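Long-range contacts in L-isoleucine-4-hydroxylase (Bacillus thuringiensis, PDB 6LNH), which hydroxylates L-isoleucine to (4S)-4-hydroxy-L-isoleucine, using ferrous iron, 2-oxoglutarate, dioxygen and ascorbate: residues 145-150 with 241-246; 137-142 with 173-178; 54-59 with 237-242. All coordinates share one frame; numbering follows the deposited sequence.

Contact 1: residues 145-150 with 241-246; sequences LIIGLH and LLVTFS
His150 and Leu242 face each other as one of five antiparallel pairs that run from there to Ile146 and Ser246. From His150, CB lies 3.7 Å from Leu242 CB, so the bases of the two side chains abut. With CG anti to the carbonyl carbon (chi1 -66°), the ring begins beside the backbone N, and from there His150 CD2 comes to 4.1 Å from Thr244 CG2. The His150 and Thr244 side chains cross at about a right angle. At the tip, His150 NE2 meets a water that also bonds Thr244 OG1, at 2.7 Å. Tyr72 stacks on this imidazole, and Tyr92 meets it edge-to-face. Thr244 OG1 is set between the backbone N and carbonyl carbon (chi1 73°) and lies 3.6 Å from Gly148 CA, over a position without a side chain.

The strands are neighbours in the larger sheet of the double-stranded beta-helix, the cupin barrel of 2-oxoglutarate-dependent iron dioxygenases; their short axes run 164° apart. Gly148 and Thr244 exchange two amide hydrogen bonds, as do Ile146 with Ser246 and His150 with Leu242. Between them, the non-hydrogen-bonded pairs Ile147-Phe245 and Leu149-Val243 bring CA-H groups close to carbonyls, with Val243 CA 3.1 Å from Gly148 O. The side chain of Leu242 is about 6 Å from the bound iron, consistent with its face of the sheet looking into the barrel.

On the other face, Ile147 and Phe245 lie side by side, pointing the same way, with Ile147 CG1 3.6 Å from Phe245 CE2. Ile147 CG2 turns to the next pair and reaches Val243 CG1 at 4.0 Å. Leu145 CD2 approaches the same Phe245 ring at its edge, while helix 120-134 covers this layer through Thr130 and Asp129.

Contact 2: residues 137-142 with 173-178; sequences NIIDKS and DEPVVF
Ile138 and Ile139, on the loop from helix 120-134 to strand 145-156, pack against Pro175 and Val176, where the chain has left the iron-binding His-X-Asp motif (His170 and Asp172) and enters strand 176-184. The contact is wholly apolar: no hydrogen bond crosses it, and it buries 153 Å², both sides summed.

Four side chains carry it, joined in a closed set of four methyl or methylene contacts. Ile138 works through its CG2 branch. With CG1 anti to the carbonyl carbon (chi1 -63°), CG2 is anti to the backbone N and lies 3.9 Å from Pro175 CB; the isoleucine and the proline ring slide past each other in opposite directions. The same methyl, Ile138 CG2, is 4.1 Å from Val176 CG2, this time with the two side chains crossing at about a right angle. Val176 CG2 is shared: Ile139 CG1 also reaches it, at 4.1 Å. One atom farther along, Ile139 CD1 meets the proline ring at Pro175 CG, again 4.1 Å away.

The loop's own shape has polar support. Lys141 folds back so that its NZ donates to Ile139 O at 2.6 Å, the nitrogen tilted 23° from the carbonyl plane. Lys141 NZ also bonds Phe134 O and Thr136 O, so three carbonyls, of Phe134 at the helix end, Thr136 just past it and Ile139 in the loop, grip one ammonium. Its charge would be expected to suit the negative pole of helix 120-134 at Phe134 and Thr136.

The side chain of Pro175 is about 8 Å from that of Asp172, so the contact lies beside the metal site without forming part of it. Beyond Val176, strand 176-184 runs between strands 236-247 and 214-218, and Phe178 turns its ring edge-to-face with Phe132 of helix 120-134.

Contact 3: residues 54-59 with 237-242; sequences LDYYNL and FRDILL
Tyr56 OH donates to Ile240 O at 2.6 Å, the hydrogen bond that joins the turn 54-59 to strand 236-247. The carbonyl is approached from above its plane, the phenol oxygen lying 66° out of it. Beside this bond, Leu241 CB touches the hydroxyl, with Tyr56 OH 3.6 Å away. One ring face is covered by Asp239, whose CB sits 3.8 Å from the ring centroid in a CH-pi contact, shifted toward the rim near Tyr56 CD2. Asp239 CG, anti to its own carbonyl carbon (chi1 -65°), lies 3.6 Å from Tyr56 CG. The carboxylate continues past the ring base, its plane 26° from that of the ring, and Asp239 OD2 lies 3.7 Å from Tyr56 CB.

Strand 236-247 is a central member of the larger sheet of the double-stranded beta-helix, and the turn that follows helix 44-54 lies against it. The charge of Asp239 is met outside these segments: OD1 forms a salt bridge with Arg153 on strand 145-156. The same arginine makes cation-pi contacts with both Tyr57 and Phe237, whose rings come together at 4.4 Å between Tyr57 CE2 and Phe237 CE2.

Behind the tyrosines, the 3-10 turn is held by Asn58 N bonding Asp55 O at 3.0 Å. Asp55 is fixed in turn by Gln151 and Asn113, and Tyr57 also packs on Thr50 of the second subunit.

Reading from the N terminus, residues 54-59 open the loop that contact 3 closes at strand 236-247, some 180 residues later. Nested inside it is contact 2, which closes a far shorter loop from 137-142, after helix 120-134, to 173-178. Contact 1 begins within that shorter loop, at 145-150, and ends beyond it at 241-246, so contacts 1 and 2 cross. Contacts 1 and 3 finish on one strand, sharing Leu241 and Leu242. Strand 236-247 lies between strands 145-156 and 176-184, and the probable hydrogen bond from Phe245 N to Val176 O (2.9 Å) joins contact 1 to contact 2.

Contact 1: residues 145-150 with 241-246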
# COMPACT_ATOMS: atom_id res chain seq x y z
N LEU C 145 -15.65 39.30 1.26
CA LEU C 145 -14.96 38.03 1.05
C LEU C 145 -15.51 37.21 -0.11
O LEU C 145 -16.72 37.13 -0.32
CB LEU C 145 -15.02 37.17 2.31
CG LEU C 145 -13.92 37.43 3.34
CD1 LEU C 145 -14.29 38.57 4.26
CD2 LEU C 145 -13.66 36.15 4.11
N ILE C 146 -14.59 36.61 -0.87
CA ILE C 146 -14.88 35.58 -1.85
C ILE C 146 -14.53 34.23 -1.25
O ILE C 146 -13.38 34.00 -0.86
CB ILE C 146 -14.12 35.82 -3.16
CG1 ILE C 146 -14.52 37.15 -3.79
CG2 ILE C 146 -14.35 34.67 -4.13
CD1 ILE C 146 -16.01 37.28 -4.06
N ILE C 147 -15.51 33.33 -1.16
CA ILE C 147 -15.28 31.95 -0.71
C ILE C 147 -15.29 31.07 -1.95
O ILE C 147 -16.35 30.76 -2.50
CB ILE C 147 -16.32 31.50 0.32
CG1 ILE C 147 -16.22 32.36 1.58
CG2 ILE C 147 -16.12 30.03 0.66
CD1 ILE C 147 -17.29 32.05 2.61
N GLY C 148 -14.10 30.67 -2.41
CA GLY C 148 -13.99 29.90 -3.64
C GLY C 148 -14.00 28.40 -3.39
O GLY C 148 -13.44 27.91 -2.41
N LEU C 149 -14.66 27.68 -4.29
CA LEU C 149 -14.76 26.22 -4.24
C LEU C 149 -14.20 25.66 -5.53
O LEU C 149 -14.71 25.95 -6.61
CB LEU C 149 -16.21 25.77 -4.03
CG LEU C 149 -16.72 25.71 -2.59
CD1 LEU C 149 -17.02 27.11 -2.07
CD2 LEU C 149 -17.94 24.82 -2.50
N HIS C 150 -13.15 24.84 -5.41
CA HIS C 150 -12.51 24.22 -6.57
C HIS C 150 -12.67 22.71 -6.48
O HIS C 150 -12.15 22.08 -5.56
CB HIS C 150 -11.03 24.60 -6.65
CG HIS C 150 -10.79 26.05 -6.92
ND1 HIS C 150 -10.67 26.56 -8.20
CD2 HIS C 150 -10.64 27.10 -6.08
CE1 HIS C 150 -10.46 27.86 -8.13
NE2 HIS C 150 -10.44 28.22 -6.86
N LEU C 241 -11.14 18.75 -3.24
CA LEU C 241 -11.99 19.93 -3.08
C LEU C 241 -11.18 21.00 -2.37
O LEU C 241 -10.67 20.78 -1.27
CB LEU C 241 -13.26 19.61 -2.28
CG LEU C 241 -14.16 20.82 -2.03
CD1 LEU C 241 -14.81 21.28 -3.33
CD2 LEU C 241 -15.21 20.52 -0.97
N LEU C 242 -11.07 22.17 -3.00
CA LEU C 242 -10.42 23.32 -2.40
C LEU C 242 -11.47 24.35 -1.99
O LEU C 242 -12.36 24.67 -2.78
CB LEU C 242 -9.41 23.96 -3.36
CG LEU C 242 -8.16 23.19 -3.78
CD1 LEU C 242 -7.52 23.87 -4.98
CD2 LEU C 242 -7.18 23.11 -2.63
N VAL C 243 -11.36 24.86 -0.77
CA VAL C 243 -12.20 25.95 -0.29
C VAL C 243 -11.27 27.08 0.11
O VAL C 243 -10.54 26.98 1.11
CB VAL C 243 -13.10 25.52 0.88
CG1 VAL C 243 -14.04 26.65 1.26
CG2 VAL C 243 -13.88 24.26 0.52
N THR C 244 -11.28 28.16 -0.66
CA THR C 244 -10.37 29.28 -0.50
C THR C 244 -11.11 30.53 -0.02
O THR C 244 -12.29 30.73 -0.34
CB THR C 244 -9.64 29.59 -1.80
OG1 THR C 244 -10.54 30.22 -2.72
CG2 THR C 244 -9.10 28.31 -2.43
N PHE C 245 -10.41 31.35 0.76
CA PHE C 245 -10.94 32.61 1.27
C PHE C 245 -10.03 33.75 0.83
O PHE C 245 -8.85 33.79 1.20
CB PHE C 245 -11.07 32.55 2.80
CG PHE C 245 -12.00 31.47 3.28
CD1 PHE C 245 -11.61 30.14 3.27
CD2 PHE C 245 -13.27 31.78 3.71
CE1 PHE C 245 -12.46 29.15 3.69
CE2 PHE C 245 -14.14 30.79 4.13
CZ PHE C 245 -13.73 29.47 4.12
N SER C 246 -10.58 34.67 0.04
CA SER C 246 -9.85 35.84 -0.43
C SER C 246 -10.80 37.04 -0.51
O SER C 246 -12.02 36.91 -0.37
CB SER C 246 -9.18 35.59 -1.78
OG SER C 246 -10.13 35.29 -2.79
O HOH W 1 -10.08 30.20 -5.40

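Contact 2: residues 137-142 with 173-178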
# COMPACT_ATOMS: atom_id res chain seq x y z
N ASN C 137 -6.86 35.54 12.78
CA ASN C 137 -6.48 36.94 12.58
C ASN C 137 -6.00 37.22 11.17
O ASN C 137 -5.74 38.38 10.83
CB ASN C 137 -5.44 37.38 13.63
CG ASN C 137 -4.15 36.58 13.58
OD1 ASN C 137 -3.87 35.87 12.62
ND2 ASN C 137 -3.34 36.71 14.63
N ILE C 138 -5.86 36.18 10.33
CA ILE C 138 -5.39 36.36 8.96
C ILE C 138 -6.45 37.06 8.11
O ILE C 138 -6.13 37.92 7.29
CB ILE C 138 -4.98 35.01 8.34
CG1 ILE C 138 -3.79 34.37 9.08
CG2 ILE C 138 -4.59 35.19 6.89
CD1 ILE C 138 -4.15 33.60 10.29
N ILE C 139 -7.72 36.70 8.29
CA ILE C 139 -8.78 37.22 7.44
C ILE C 139 -9.31 38.50 8.06
O ILE C 139 -9.79 38.51 9.20
CB ILE C 139 -9.90 36.18 7.26
CG1 ILE C 139 -9.45 35.06 6.32
CG2 ILE C 139 -11.17 36.84 6.73
CD1 ILE C 139 -9.31 35.48 4.88
N ASP C 140 -9.20 39.60 7.31
CA ASP C 140 -9.67 40.89 7.78
C ASP C 140 -11.17 40.97 7.55
O ASP C 140 -11.63 41.04 6.41
CB ASP C 140 -8.91 42.00 7.05
CG ASP C 140 -9.49 43.37 7.28
OD1 ASP C 140 -9.88 43.68 8.43
OD2 ASP C 140 -9.52 44.16 6.32
N LYS C 141 -11.93 40.97 8.65
CA LYS C 141 -13.38 41.00 8.63
C LYS C 141 -13.94 42.34 8.17
O LYS C 141 -15.16 42.52 8.16
CB LYS C 141 -13.91 40.66 10.03
CG LYS C 141 -14.26 39.19 10.21
CD LYS C 141 -13.09 38.28 9.84
CE LYS C 141 -12.34 37.79 11.07
NZ LYS C 141 -11.21 36.88 10.71
N SER C 142 -13.08 43.28 7.80
CA SER C 142 -13.51 44.58 7.30
C SER C 142 -13.53 44.66 5.78
O SER C 142 -13.68 45.75 5.23
CB SER C 142 -12.60 45.66 7.87
OG SER C 142 -12.47 46.73 6.94
N ASP C 173 -2.67 32.04 -4.12
CA ASP C 173 -3.10 33.44 -4.17
C ASP C 173 -3.90 33.84 -2.93
O ASP C 173 -3.82 34.99 -2.48
CB ASP C 173 -3.93 33.70 -5.43
CG ASP C 173 -3.09 33.69 -6.69
OD1 ASP C 173 -1.86 33.87 -6.59
OD2 ASP C 173 -3.66 33.50 -7.79
N GLU C 174 -4.69 32.91 -2.38
CA GLU C 174 -5.61 33.17 -1.28
C GLU C 174 -4.93 32.98 0.07
O GLU C 174 -4.20 32.00 0.26
CB GLU C 174 -6.83 32.26 -1.39
CG GLU C 174 -7.60 32.42 -2.69
CD GLU C 174 -7.04 31.56 -3.81
OE1 GLU C 174 -6.06 30.82 -3.55
OE2 GLU C 174 -7.56 31.62 -4.94
N PRO C 175 -5.16 33.89 1.01
CA PRO C 175 -4.48 33.79 2.32
C PRO C 175 -4.84 32.55 3.12
O PRO C 175 -4.03 32.12 3.95
CB PRO C 175 -4.91 35.08 3.04
CG PRO C 175 -6.09 35.60 2.27
CD PRO C 175 -5.90 35.16 0.86
N VAL C 176 -6.02 31.96 2.92
CA VAL C 176 -6.41 30.73 3.61
C VAL C 176 -7.02 29.79 2.59
O VAL C 176 -7.97 30.15 1.89
CB VAL C 176 -7.40 31.00 4.76
CG1 VAL C 176 -7.74 29.69 5.47
CG2 VAL C 176 -6.83 32.00 5.75
N VAL C 177 -6.49 28.57 2.52
CA VAL C 177 -6.95 27.55 1.58
C VAL C 177 -7.17 26.24 2.33
O VAL C 177 -6.30 25.82 3.10
CB VAL C 177 -5.94 27.35 0.43
CG1 VAL C 177 -6.26 26.09 -0.37
CG2 VAL C 177 -5.92 28.57 -0.48
N PHE C 178 -8.32 25.62 2.10
CA PHE C 178 -8.63 24.30 2.66
C PHE C 178 -8.53 23.26 1.55
O PHE C 178 -9.19 23.38 0.52
CB PHE C 178 -10.03 24.28 3.28
CG PHE C 178 -10.13 25.01 4.59
CD1 PHE C 178 -10.14 26.39 4.64
CD2 PHE C 178 -10.23 24.30 5.77
CE1 PHE C 178 -10.24 27.05 5.86
CE2 PHE C 178 -10.33 24.95 6.99
CZ PHE C 178 -10.33 26.33 7.03

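Contact 3: residues 54-59 with 237-242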
# COMPACT_ATOMS: atom_id res chain seq x y z
N LEU C 54 -19.09 10.59 -6.53
CA LEU C 54 -19.51 10.19 -7.87
C LEU C 54 -19.62 11.38 -8.81
O LEU C 54 -19.58 11.19 -10.03
CB LEU C 54 -20.84 9.45 -7.80
CG LEU C 54 -20.78 7.99 -7.33
CD1 LEU C 54 -22.18 7.40 -7.18
CD2 LEU C 54 -19.94 7.16 -8.28
N ASP C 55 -19.78 12.59 -8.27
CA ASP C 55 -19.86 13.78 -9.12
C ASP C 55 -18.55 14.08 -9.83
O ASP C 55 -18.57 14.76 -10.87
CB ASP C 55 -20.28 14.99 -8.29
CG ASP C 55 -20.67 16.17 -9.17
OD1 ASP C 55 -21.48 15.98 -10.09
OD2 ASP C 55 -20.15 17.28 -8.93
N TYR C 56 -17.42 13.59 -9.32
CA TYR C 56 -16.14 13.86 -9.97
C TYR C 56 -16.01 13.14 -11.31
O TYR C 56 -15.11 13.47 -12.09
CB TYR C 56 -14.98 13.48 -9.06
CG TYR C 56 -14.71 14.51 -7.98
CD1 TYR C 56 -15.59 14.66 -6.91
CD2 TYR C 56 -13.61 15.34 -8.04
CE1 TYR C 56 -15.35 15.61 -5.92
CE2 TYR C 56 -13.36 16.29 -7.07
CZ TYR C 56 -14.24 16.42 -6.01
OH TYR C 56 -14.00 17.36 -5.04
N TYR C 57 -16.88 12.17 -11.59
CA TYR C 57 -16.92 11.52 -12.89
C TYR C 57 -17.67 12.34 -13.94
O TYR C 57 -17.78 11.89 -15.09
CB TYR C 57 -17.56 10.13 -12.78
CG TYR C 57 -16.74 9.15 -11.96
CD1 TYR C 57 -16.75 9.19 -10.57
CD2 TYR C 57 -15.96 8.19 -12.58
CE1 TYR C 57 -16.01 8.30 -9.82
CE2 TYR C 57 -15.20 7.29 -11.84
CZ TYR C 57 -15.23 7.35 -10.46
OH TYR C 57 -14.49 6.46 -9.71
N ASN C 58 -18.21 13.51 -13.58
CA ASN C 58 -18.90 14.38 -14.52
C ASN C 58 -18.08 15.58 -14.97
O ASN C 58 -18.51 16.31 -15.87
CB ASN C 58 -20.22 14.86 -13.91
CG ASN C 58 -21.22 13.73 -13.72
OD1 ASN C 58 -21.50 12.97 -14.65
ND2 ASN C 58 -21.76 13.62 -12.51
N LEU C 59 -16.92 15.81 -14.36
CA LEU C 59 -16.05 16.92 -14.73
C LEU C 59 -15.50 16.75 -16.14
O LEU C 59 -15.15 15.64 -16.56
CB LEU C 59 -14.90 17.06 -13.73
CG LEU C 59 -15.31 17.18 -12.26
CD1 LEU C 59 -14.09 17.24 -11.37
CD2 LEU C 59 -16.20 18.40 -12.04
N PHE C 237 -6.83 8.39 -10.32
CA PHE C 237 -7.50 9.64 -10.01
C PHE C 237 -7.10 10.13 -8.63
O PHE C 237 -6.80 9.34 -7.73
CB PHE C 237 -9.03 9.49 -10.06
CG PHE C 237 -9.56 9.16 -11.43
CD1 PHE C 237 -9.10 9.85 -12.54
CD2 PHE C 237 -10.50 8.16 -11.60
CE1 PHE C 237 -9.58 9.55 -13.80
CE2 PHE C 237 -10.98 7.86 -12.86
CZ PHE C 237 -10.52 8.55 -13.97
N ARG C 238 -7.12 11.45 -8.47
CA ARG C 238 -7.06 12.10 -7.17
C ARG C 238 -8.12 13.19 -7.17
O ARG C 238 -7.97 14.20 -7.86
CB ARG C 238 -5.68 12.67 -6.88
CG ARG C 238 -5.53 13.19 -5.45
CD ARG C 238 -4.08 13.51 -5.13
NE ARG C 238 -3.94 14.00 -3.76
CZ ARG C 238 -3.77 15.28 -3.44
NH1 ARG C 238 -3.73 16.20 -4.39
NH2 ARG C 238 -3.66 15.64 -2.17
N ASP C 239 -9.19 12.97 -6.41
CA ASP C 239 -10.33 13.88 -6.38
C ASP C 239 -10.15 14.81 -5.19
O ASP C 239 -10.02 14.35 -4.05
CB ASP C 239 -11.64 13.10 -6.29
CG ASP C 239 -11.90 12.25 -7.52
OD1 ASP C 239 -11.39 12.61 -8.60
OD2 ASP C 239 -12.60 11.23 -7.40
N ILE C 240 -10.16 16.11 -5.46
CA ILE C 240 -9.85 17.11 -4.45
C ILE C 240 -10.97 18.14 -4.41
O ILE C 240 -11.64 18.40 -5.41
CB ILE C 240 -8.48 17.74 -4.78
CG1 ILE C 240 -7.33 16.85 -4.30
CG2 ILE C 240 -8.36 19.20 -4.33
CD1 ILE C 240 -7.40 16.51 -2.84
N LEU C 241 -11.14 18.75 -3.24
CA LEU C 241 -11.99 19.93 -3.08
C LEU C 241 -11.18 21.00 -2.37
O LEU C 241 -10.67 20.78 -1.27
CB LEU C 241 -13.26 19.61 -2.28
CG LEU C 241 -14.16 20.82 -2.03
CD1 LEU C 241 -14.81 21.28 -3.33
CD2 LEU C 241 -15.21 20.52 -0.97
N LEU C 242 -11.07 22.17 -3.00
CA LEU C 242 -10.42 23.32 -2.40
C LEU C 242 -11.47 24.35 -1.99
O LEU C 242 -12.36 24.67 -2.78
CB LEU C 242 -9.41 23.96 -3.36
CG LEU C 242 -8.16 23.19 -3.78
CD1 LEU C 242 -7.52 23.87 -4.98
CD2 LEU C 242 -7.18 23.11 -2.63